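Local coordinates for type III secretion system effector protein ExoU (Pseudomonas fluorescens, PDB 4QMK), which is a type III secreted effector with a patatin-like phospholipase domain, probably reaching the plasma membrane through a phosphatidylinositol 4,5-bisphosphate-binding domain and cleaving phospholipids there, at residues A67-S72 with P82-A87; D252-L257 with S637-E642; T485-A490 with Q536-V541. All blocks are in the same frame, centred on the assembly; numbering follows the deposited sequence.

Contact 1: residues A67-S72 with P82-A87; sequences AHLVLS and PGMVQA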
loop_
_atom_site.group_PDB
_atom_site.type_symbol
_atom_site.label_atom_id
_atom_site.label_comp_id
_atom_site.label_asym_id
_atom_site.label_seq_id
_atom_site.Cartn_x
_atom_site.Cartn_y
_atom_site.Cartn_z
ATOM N N ALA A 67 -3.109 -29.646 -7.239
ATOM C CA ALA A 67 -3.665 -28.357 -6.841
ATOM C C ALA A 67 -2.637 -27.213 -7.023
ATOM O O ALA A 67 -3.003 -26.050 -7.156
ATOM C CB ALA A 67 -4.108 -28.414 -5.401
ATOM N N HIS A 68 -1.363 -27.544 -7.044
ATOM C CA HIS A 68 -0.344 -26.546 -7.228
ATOM C C HIS A 68 0.578 -26.950 -8.411
ATOM O O HIS A 68 1.101 -28.039 -8.457
ATOM C CB HIS A 68 0.399 -26.428 -5.893
ATOM C CG HIS A 68 1.407 -25.338 -5.836
ATOM N ND1 HIS A 68 2.212 -25.136 -4.739
ATOM C CD2 HIS A 68 1.754 -24.388 -6.727
ATOM C CE1 HIS A 68 3.002 -24.097 -4.955
ATOM N NE2 HIS A 68 2.764 -23.639 -6.166
ATOM N N LEU A 69 0.729 -26.089 -9.381
ATOM C CA LEU A 69 1.618 -26.343 -10.528
ATOM C C LEU A 69 2.834 -25.466 -10.302
ATOM O O LEU A 69 2.701 -24.246 -10.124
ATOM C CB LEU A 69 0.920 -25.973 -11.819
ATOM C CG LEU A 69 1.686 -26.067 -13.120
ATOM C CD1 LEU A 69 2.267 -27.456 -13.381
ATOM C CD2 LEU A 69 0.726 -25.714 -14.253
ATOM N N VAL A 70 4.010 -26.067 -10.238
ATOM C CA VAL A 70 5.210 -25.284 -9.994
ATOM C C VAL A 70 6.090 -25.354 -11.212
ATOM O O VAL A 70 6.506 -26.442 -11.589
ATOM C CB VAL A 70 6.026 -25.850 -8.779
ATOM C CG1 VAL A 70 7.248 -25.011 -8.516
ATOM C CG2 VAL A 70 5.160 -25.897 -7.514
ATOM N N LEU A 71 6.430 -24.218 -11.788
ATOM C CA LEU A 71 7.344 -24.166 -12.990
ATOM C C LEU A 71 8.726 -23.619 -12.637
ATOM O O LEU A 71 8.868 -22.435 -12.406
ATOM C CB LEU A 71 6.711 -23.301 -14.106
ATOM C CG LEU A 71 5.256 -23.649 -14.428
ATOM C CD1 LEU A 71 4.693 -22.819 -15.532
ATOM C CD2 LEU A 71 5.165 -25.099 -14.826
ATOM N N SER A 72 9.745 -24.472 -12.648
ATOM C CA SER A 72 11.143 -24.077 -12.322
ATOM C C SER A 72 11.808 -23.697 -13.598
ATOM O O SER A 72 12.526 -24.457 -14.190
ATOM C CB SER A 72 11.829 -25.276 -11.695
ATOM O OG SER A 72 10.912 -25.899 -10.805
ATOM N N PRO A 82 4.342 -26.107 -23.312
ATOM C CA PRO A 82 3.029 -26.301 -23.914
ATOM C C PRO A 82 2.535 -27.736 -23.858
ATOM O O PRO A 82 1.354 -27.958 -23.581
ATOM C CB PRO A 82 3.242 -25.836 -25.344
ATOM C CG PRO A 82 4.196 -24.711 -25.188
ATOM C CD PRO A 82 5.173 -25.211 -24.134
ATOM N N GLY A 83 3.412 -28.704 -24.066
ATOM C CA GLY A 83 2.984 -30.106 -23.942
ATOM C C GLY A 83 2.530 -30.455 -22.498
ATOM O O GLY A 83 1.581 -31.251 -22.276
ATOM N N MET A 84 3.190 -29.858 -21.520
ATOM C CA MET A 84 2.801 -30.090 -20.150
ATOM C C MET A 84 1.349 -29.594 -19.938
ATOM O O MET A 84 0.531 -30.265 -19.277
ATOM C CB MET A 84 3.826 -29.434 -19.230
ATOM C CG MET A 84 3.531 -29.527 -17.766
ATOM S SD MET A 84 2.532 -28.158 -17.217
ATOM C CE MET A 84 3.712 -26.847 -17.537
ATOM N N VAL A 85 1.017 -28.451 -20.510
ATOM C CA VAL A 85 -0.344 -27.945 -20.370
ATOM C C VAL A 85 -1.378 -28.771 -21.180
ATOM O O VAL A 85 -2.547 -28.928 -20.756
ATOM C CB VAL A 85 -0.438 -26.508 -20.843
ATOM C CG1 VAL A 85 -1.869 -25.979 -20.675
ATOM C CG2 VAL A 85 0.568 -25.667 -20.095
ATOM N N GLN A 86 -0.960 -29.274 -22.345
ATOM C CA GLN A 86 -1.815 -30.128 -23.114
ATOM C C GLN A 86 -2.187 -31.335 -22.269
ATOM O O GLN A 86 -3.364 -31.649 -22.109
ATOM C CB GLN A 86 -1.137 -30.545 -24.420
ATOM C CG GLN A 86 -0.929 -29.404 -25.385
ATOM C CD GLN A 86 0.253 -29.629 -26.315
ATOM O OE1 GLN A 86 0.617 -30.772 -26.618
ATOM N NE2 GLN A 86 0.824 -28.538 -26.822
ATOM N N ALA A 87 -1.177 -31.986 -21.708
ATOM C CA ALA A 87 -1.364 -33.155 -20.815
ATOM C C ALA A 87 -2.288 -32.867 -19.657
ATOM O O ALA A 87 -3.117 -33.680 -19.343
ATOM C CB ALA A 87 -0.031 -33.632 -20.276
#
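Leu69 and Leu71 of strand 68-72 face Met84 of helix 81-90, and the backbones stay well apart: the CA atoms of Leu71 and Met84 are 10.3 Å from each other, and those of Leu69 and Val85 are 10.2 Å. Side chains alone bridge this gap. The two leucines are two residues apart, so both point from the same side of the strand toward the helix. Met84 points back at them and touches both.

The end of Met84 divides its contacts. Its SD meets CD1 of Leu69 at 3.9 Å. Its CE lies against CD2 of Leu71 at 3.5 Å, a close methyl-to-methyl approach. The Met84 chain leaves the helix with CG anti to the backbone N (chi1 177°). It then bends at chi2 (-89°) and again at chi3 (-64°), and the second bend carries the methyl to Leu71 while the sulfur stays by Leu69. The contact is purely apolar and all three residues are buried.

Both leucines also touch Val335 of the neighbouring parallel strand 332-337. Elsewhere on helix 81-90, Pro82 packs on helix 119-127 and Ala87 on helix 408-431. The contact thus lies inside the beta-alpha-beta unit of strand 68-72, helix 81-90 and strand 99-103, where the sheet meets the first helix of that unit.

Contact 2: residues D252-L257 with S637-E642; sequences DGRPQL and SSTTVE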
loop_
_atom_site.group_PDB
_atom_site.type_symbol
_atom_site.label_atom_id
_atom_site.label_comp_id
_atom_site.label_asym_id
_atom_site.label_seq_id
_atom_site.Cartn_x
_atom_site.Cartn_y
_atom_site.Cartn_z
ATOM N N ASP A 252 24.856 -8.101 -2.798
ATOM C CA ASP A 252 25.928 -7.865 -1.833
ATOM C C ASP A 252 26.593 -9.172 -1.375
ATOM O O ASP A 252 26.924 -9.339 -0.187
ATOM C CB ASP A 252 25.389 -7.056 -0.627
ATOM C CG ASP A 252 26.476 -6.705 0.393
ATOM O OD1 ASP A 252 27.542 -6.210 -0.017
ATOM O OD2 ASP A 252 26.258 -6.926 1.607
ATOM N N GLY A 253 26.764 -10.102 -2.314
ATOM C CA GLY A 253 27.428 -11.375 -2.044
ATOM C C GLY A 253 26.585 -12.491 -1.441
ATOM O O GLY A 253 27.096 -13.595 -1.223
ATOM N N ARG A 254 25.288 -12.238 -1.208
ATOM C CA ARG A 254 24.396 -13.238 -0.615
ATOM C C ARG A 254 23.155 -13.441 -1.513
ATOM O O ARG A 254 22.570 -12.483 -1.969
ATOM C CB ARG A 254 23.963 -12.768 0.777
ATOM C CG ARG A 254 25.120 -12.633 1.726
ATOM C CD ARG A 254 24.966 -11.556 2.803
ATOM N NE ARG A 254 24.160 -11.961 3.954
ATOM C CZ ARG A 254 24.656 -12.448 5.091
ATOM N NH1 ARG A 254 25.973 -12.608 5.258
ATOM N NH2 ARG A 254 23.826 -12.772 6.071
ATOM N N PRO A 255 22.738 -14.687 -1.715
ATOM C CA PRO A 255 21.492 -14.921 -2.391
ATOM C C PRO A 255 20.285 -14.538 -1.552
ATOM O O PRO A 255 20.296 -14.742 -0.317
ATOM C CB PRO A 255 21.488 -16.440 -2.618
ATOM C CG PRO A 255 22.325 -16.978 -1.509
ATOM C CD PRO A 255 23.373 -15.933 -1.258
ATOM N N GLN A 256 19.264 -14.003 -2.233
ATOM C CA GLN A 256 17.965 -13.656 -1.627
ATOM C C GLN A 256 16.830 -14.221 -2.424
ATOM O O GLN A 256 16.802 -14.051 -3.606
ATOM C CB GLN A 256 17.720 -12.146 -1.580
ATOM C CG GLN A 256 18.613 -11.395 -0.645
ATOM C CD GLN A 256 18.118 -11.282 0.791
ATOM O OE1 GLN A 256 18.629 -10.468 1.507
ATOM N NE2 GLN A 256 17.096 -12.040 1.184
ATOM N N LEU A 257 15.901 -14.879 -1.752
ATOM C CA LEU A 257 14.687 -15.312 -2.380
ATOM C C LEU A 257 13.779 -14.112 -2.528
ATOM O O LEU A 257 13.425 -13.460 -1.541
ATOM C CB LEU A 257 13.875 -16.269 -1.542
ATOM C CG LEU A 257 13.917 -17.781 -1.546
ATOM C CD1 LEU A 257 14.132 -18.259 -2.969
ATOM C CD2 LEU A 257 14.916 -18.388 -0.604
ATOM N N SER A 637 27.962 -5.557 7.063
ATOM C CA SER A 637 28.671 -6.791 6.664
ATOM C C SER A 637 27.903 -8.036 7.176
ATOM O O SER A 637 27.188 -8.642 6.396
ATOM C CB SER A 637 30.123 -6.768 7.156
ATOM O OG SER A 637 30.895 -5.795 6.463
ATOM N N SER A 638 28.046 -8.399 8.463
ATOM C CA SER A 638 27.252 -9.494 9.098
ATOM C C SER A 638 25.900 -9.052 9.649
ATOM O O SER A 638 25.686 -8.931 10.896
ATOM C CB SER A 638 27.961 -10.198 10.284
ATOM O OG SER A 638 27.004 -10.711 11.290
ATOM N N THR A 639 24.952 -8.912 8.757
ATOM C CA THR A 639 23.626 -8.704 9.251
ATOM C C THR A 639 23.085 -9.919 10.075
ATOM O O THR A 639 22.103 -9.752 10.723
ATOM C CB THR A 639 22.641 -8.316 8.117
ATOM O OG1 THR A 639 22.461 -9.420 7.212
ATOM C CG2 THR A 639 23.123 -7.047 7.344
ATOM N N THR A 640 23.730 -11.092 10.111
ATOM C CA THR A 640 23.074 -12.285 10.686
ATOM C C THR A 640 22.748 -12.199 12.178
ATOM O O THR A 640 21.611 -12.493 12.600
ATOM C CB THR A 640 23.847 -13.607 10.410
ATOM O OG1 THR A 640 24.141 -13.746 9.019
ATOM C CG2 THR A 640 23.060 -14.838 10.822
ATOM N N VAL A 641 23.736 -11.853 12.980
ATOM C CA VAL A 641 23.526 -11.711 14.388
ATOM C C VAL A 641 22.568 -10.571 14.630
ATOM O O VAL A 641 21.705 -10.671 15.482
ATOM C CB VAL A 641 24.879 -11.482 15.180
ATOM C CG1 VAL A 641 24.627 -11.136 16.636
ATOM C CG2 VAL A 641 25.747 -12.730 15.109
ATOM N N GLU A 642 22.739 -9.484 13.899
ATOM C CA GLU A 642 21.882 -8.306 14.058
ATOM C C GLU A 642 20.425 -8.636 13.739
ATOM O O GLU A 642 19.515 -8.272 14.496
ATOM C CB GLU A 642 22.394 -7.176 13.181
ATOM C CG GLU A 642 23.714 -6.617 13.682
ATOM C CD GLU A 642 23.567 -6.126 15.084
ATOM O OE1 GLU A 642 22.717 -5.228 15.246
ATOM O OE2 GLU A 642 24.256 -6.646 16.007
HETATM O O HOH W 1 27.217 -12.597 8.126
#
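Arg254 and Thr640 carry the polar approach between the start of strand 254-260 and the start of helix 639-646. CB of Arg254 is directed toward the 637-642 segment. The bend of the chain at chi3 (81°) then sets the guanidinium by the threonines.

The direct polar contacts centre on NH2. Thr640 OG1 sits at the edge of the guanidinium, in its plane, with NH2 of Arg254 3.1 Å away. Ser584 OG serves both sides of the contact: it is hydrogen-bonded to Thr640 OG1 and takes a weak hydrogen bond from Arg254 NH2. Thr639 OG1 comes obliquely to the group, 3.8 Å from NH2 of Arg254. Its hydrogen bond goes to Gln643 OE1, one turn further along the helix.

The water-mediated link uses the other terminal nitrogen. Arg254 NH1 donates to a water at 3.1 Å. That water also makes a weak hydrogen bond, 3.4 Å long, with Thr640 OG1.

Over one face of the guanidinium lies the backbone O of Ser637, 4.3 Å from Arg254 NH1. Ser637 is poorly ordered, so this is only a loose approach.

Like charges also meet here. Arg254 NE lies close to NE of Arg157, which probably adds some repulsion.

No carboxylate of either segment pairs with Arg254. Neutral oxygens meet it instead: hydroxyls, a carbonyl and a water. The chemistry therefore suggests a polar, partly hydrated join between the patatin-like part of the chain and its C-terminal region, in which these oxygens probably offset some of the positive charge gathered nearby.

Contact 3: residues T485-A490 with Q536-V541; sequences TAIAEA and QQLLQV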
loop_
_atom_site.group_PDB
_atom_site.type_symbol
_atom_site.label_atom_id
_atom_site.label_comp_id
_atom_site.label_asym_id
_atom_site.label_seq_id
_atom_site.Cartn_x
_atom_site.Cartn_y
_atom_site.Cartn_z
ATOM N N THR A 485 -22.777 -17.717 13.011
ATOM C CA THR A 485 -23.956 -16.860 12.976
ATOM C C THR A 485 -23.938 -15.829 14.081
ATOM O O THR A 485 -24.229 -14.662 13.850
ATOM C CB THR A 485 -25.262 -17.669 13.061
ATOM O OG1 THR A 485 -25.500 -18.332 11.810
ATOM C CG2 THR A 485 -26.454 -16.755 13.362
ATOM N N ALA A 486 -23.615 -16.246 15.291
ATOM C CA ALA A 486 -23.587 -15.300 16.393
ATOM C C ALA A 486 -22.573 -14.179 16.168
ATOM O O ALA A 486 -22.799 -13.072 16.597
ATOM C CB ALA A 486 -23.322 -16.019 17.697
ATOM N N ILE A 487 -21.447 -14.482 15.501
ATOM C CA ILE A 487 -20.430 -13.486 15.186
ATOM C C ILE A 487 -21.019 -12.523 14.157
ATOM O O ILE A 487 -20.892 -11.318 14.311
ATOM C CB ILE A 487 -19.151 -14.096 14.567
ATOM C CG1 ILE A 487 -18.532 -15.226 15.406
ATOM C CG2 ILE A 487 -18.113 -13.017 14.343
ATOM C CD1 ILE A 487 -17.800 -14.774 16.646
ATOM N N ALA A 488 -21.624 -13.049 13.082
ATOM C CA ALA A 488 -22.318 -12.210 12.085
ATOM C C ALA A 488 -23.344 -11.275 12.735
ATOM O O ALA A 488 -23.379 -10.109 12.418
ATOM C CB ALA A 488 -23.006 -13.073 11.032
ATOM N N GLU A 489 -24.149 -11.803 13.658
ATOM C CA GLU A 489 -25.142 -11.026 14.417
ATOM C C GLU A 489 -24.514 -9.876 15.181
ATOM O O GLU A 489 -24.984 -8.766 15.114
ATOM C CB GLU A 489 -25.863 -11.899 15.458
ATOM C CG GLU A 489 -26.599 -13.145 14.942
ATOM C CD GLU A 489 -27.869 -12.846 14.181
ATOM O OE1 GLU A 489 -28.281 -11.666 14.186
ATOM O OE2 GLU A 489 -28.451 -13.791 13.567
ATOM N N ALA A 490 -23.479 -10.147 15.948
ATOM C CA ALA A 490 -22.789 -9.107 16.715
ATOM C C ALA A 490 -22.178 -8.032 15.815
ATOM O O ALA A 490 -22.076 -6.876 16.228
ATOM C CB ALA A 490 -21.692 -9.720 17.595
ATOM N N GLN A 536 -11.618 -15.598 12.833
ATOM C CA GLN A 536 -10.415 -14.807 13.093
ATOM C C GLN A 536 -10.711 -13.675 14.081
ATOM O O GLN A 536 -9.972 -13.488 15.033
ATOM C CB GLN A 536 -9.825 -14.260 11.778
ATOM C CG GLN A 536 -8.999 -15.274 11.008
ATOM C CD GLN A 536 -7.711 -15.640 11.752
ATOM O OE1 GLN A 536 -7.060 -14.780 12.353
ATOM N NE2 GLN A 536 -7.340 -16.910 11.722
ATOM N N GLN A 537 -11.786 -12.920 13.881
ATOM C CA GLN A 537 -12.089 -11.825 14.838
ATOM C C GLN A 537 -12.262 -12.383 16.243
ATOM O O GLN A 537 -11.809 -11.782 17.222
ATOM C CB GLN A 537 -13.397 -11.109 14.554
ATOM C CG GLN A 537 -13.608 -10.511 13.199
ATOM C CD GLN A 537 -15.009 -9.910 13.094
ATOM O OE1 GLN A 537 -15.771 -10.240 12.171
ATOM N NE2 GLN A 537 -15.373 -9.067 14.063
ATOM N N LEU A 538 -12.977 -13.503 16.337
ATOM C CA LEU A 538 -13.219 -14.112 17.624
ATOM C C LEU A 538 -11.894 -14.538 18.220
ATOM O O LEU A 538 -11.670 -14.336 19.416
ATOM C CB LEU A 538 -14.180 -15.289 17.530
ATOM C CG LEU A 538 -14.358 -15.971 18.885
ATOM C CD1 LEU A 538 -14.964 -15.069 19.940
ATOM C CD2 LEU A 538 -15.173 -17.230 18.717
ATOM N N LEU A 539 -11.007 -15.107 17.404
ATOM C CA LEU A 539 -9.671 -15.485 17.936
ATOM C C LEU A 539 -8.899 -14.297 18.464
ATOM O O LEU A 539 -8.194 -14.418 19.465
ATOM C CB LEU A 539 -8.836 -16.234 16.920
ATOM C CG LEU A 539 -9.325 -17.655 16.656
ATOM C CD1 LEU A 539 -8.475 -18.301 15.589
ATOM C CD2 LEU A 539 -9.300 -18.469 17.917
ATOM N N GLN A 540 -9.040 -13.143 17.825
ATOM C CA GLN A 540 -8.355 -11.933 18.345
ATOM C C GLN A 540 -8.885 -11.573 19.724
ATOM O O GLN A 540 -8.112 -11.358 20.648
ATOM C CB GLN A 540 -8.500 -10.744 17.395
ATOM C CG GLN A 540 -7.860 -10.959 16.020
ATOM C CD GLN A 540 -6.416 -11.467 16.112
ATOM O OE1 GLN A 540 -5.645 -11.047 16.988
ATOM N NE2 GLN A 540 -6.054 -12.392 15.222
ATOM N N VAL A 541 -10.212 -11.541 19.859
ATOM C CA VAL A 541 -10.843 -11.249 21.130
ATOM C C VAL A 541 -10.331 -12.226 22.168
ATOM O O VAL A 541 -9.988 -11.849 23.269
ATOM C CB VAL A 541 -12.379 -11.415 21.073
ATOM C CG1 VAL A 541 -12.955 -11.287 22.487
ATOM C CG2 VAL A 541 -13.015 -10.402 20.134
#
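Ile487 meets Leu538 with its CG1 anti to the carbonyl carbon (chi1 -54°), and a bend at chi2 (-75°) swings CD1 to the leucine. Leu538 has CG anti to its own backbone N (chi1 177°), which sets its CD2 near the same methyl.

The CD1 methyl of Ile487 touches CB of Leu538 at 3.8 Å. It also lies 4.1 Å from CD2 of Leu538. The two side chains cross at about a right angle, so the end of Ile487 meets the base of Leu538 crosswise. The helices come fairly near here, with the CA atoms of Ile487 and Leu538 7.6 Å apart.

The second branch of Ile487 makes a looser contact. Its CG2 lies 4.2 Å from OE1 of Gln537. That oxygen is already engaged, being hydrogen-bonded to Asn491 ND2 at the end of helix 464-491. The amide thus ties the two helices together beside the apolar contact.

Leu503 of helix 501-513 touches both Ile487 and Leu538 and joins them in one apolar cluster. Leu538 also packs on Leu557 of helix 555-585. This is helix-to-helix packing in an all-helical part of the chain, with a buried aliphatic centre and a polar tie at its margin.

The three contacts are separate and share no atoms. Contacts 1 and 2 reach the same mixed sheet, contact 1 at an inner strand and contact 2 at an outermost one. Their centres are 34 Å apart and their nearest atoms about 11 Å. Contact 3 stands off in the helical region, with its centre 40 Å from that of contact 1 and 42 Å from that of contact 2. Contact 1 adjoins the likely active site: Leu71 touches the Gly102, Ser104, Gly106 group, whose GxSxG pattern is consistent with the nucleophile elbow of patatin-like phospholipases. Along the chain, contact 1 closes before the others open, and contact 3 is nested within the long loop closed by contact 2.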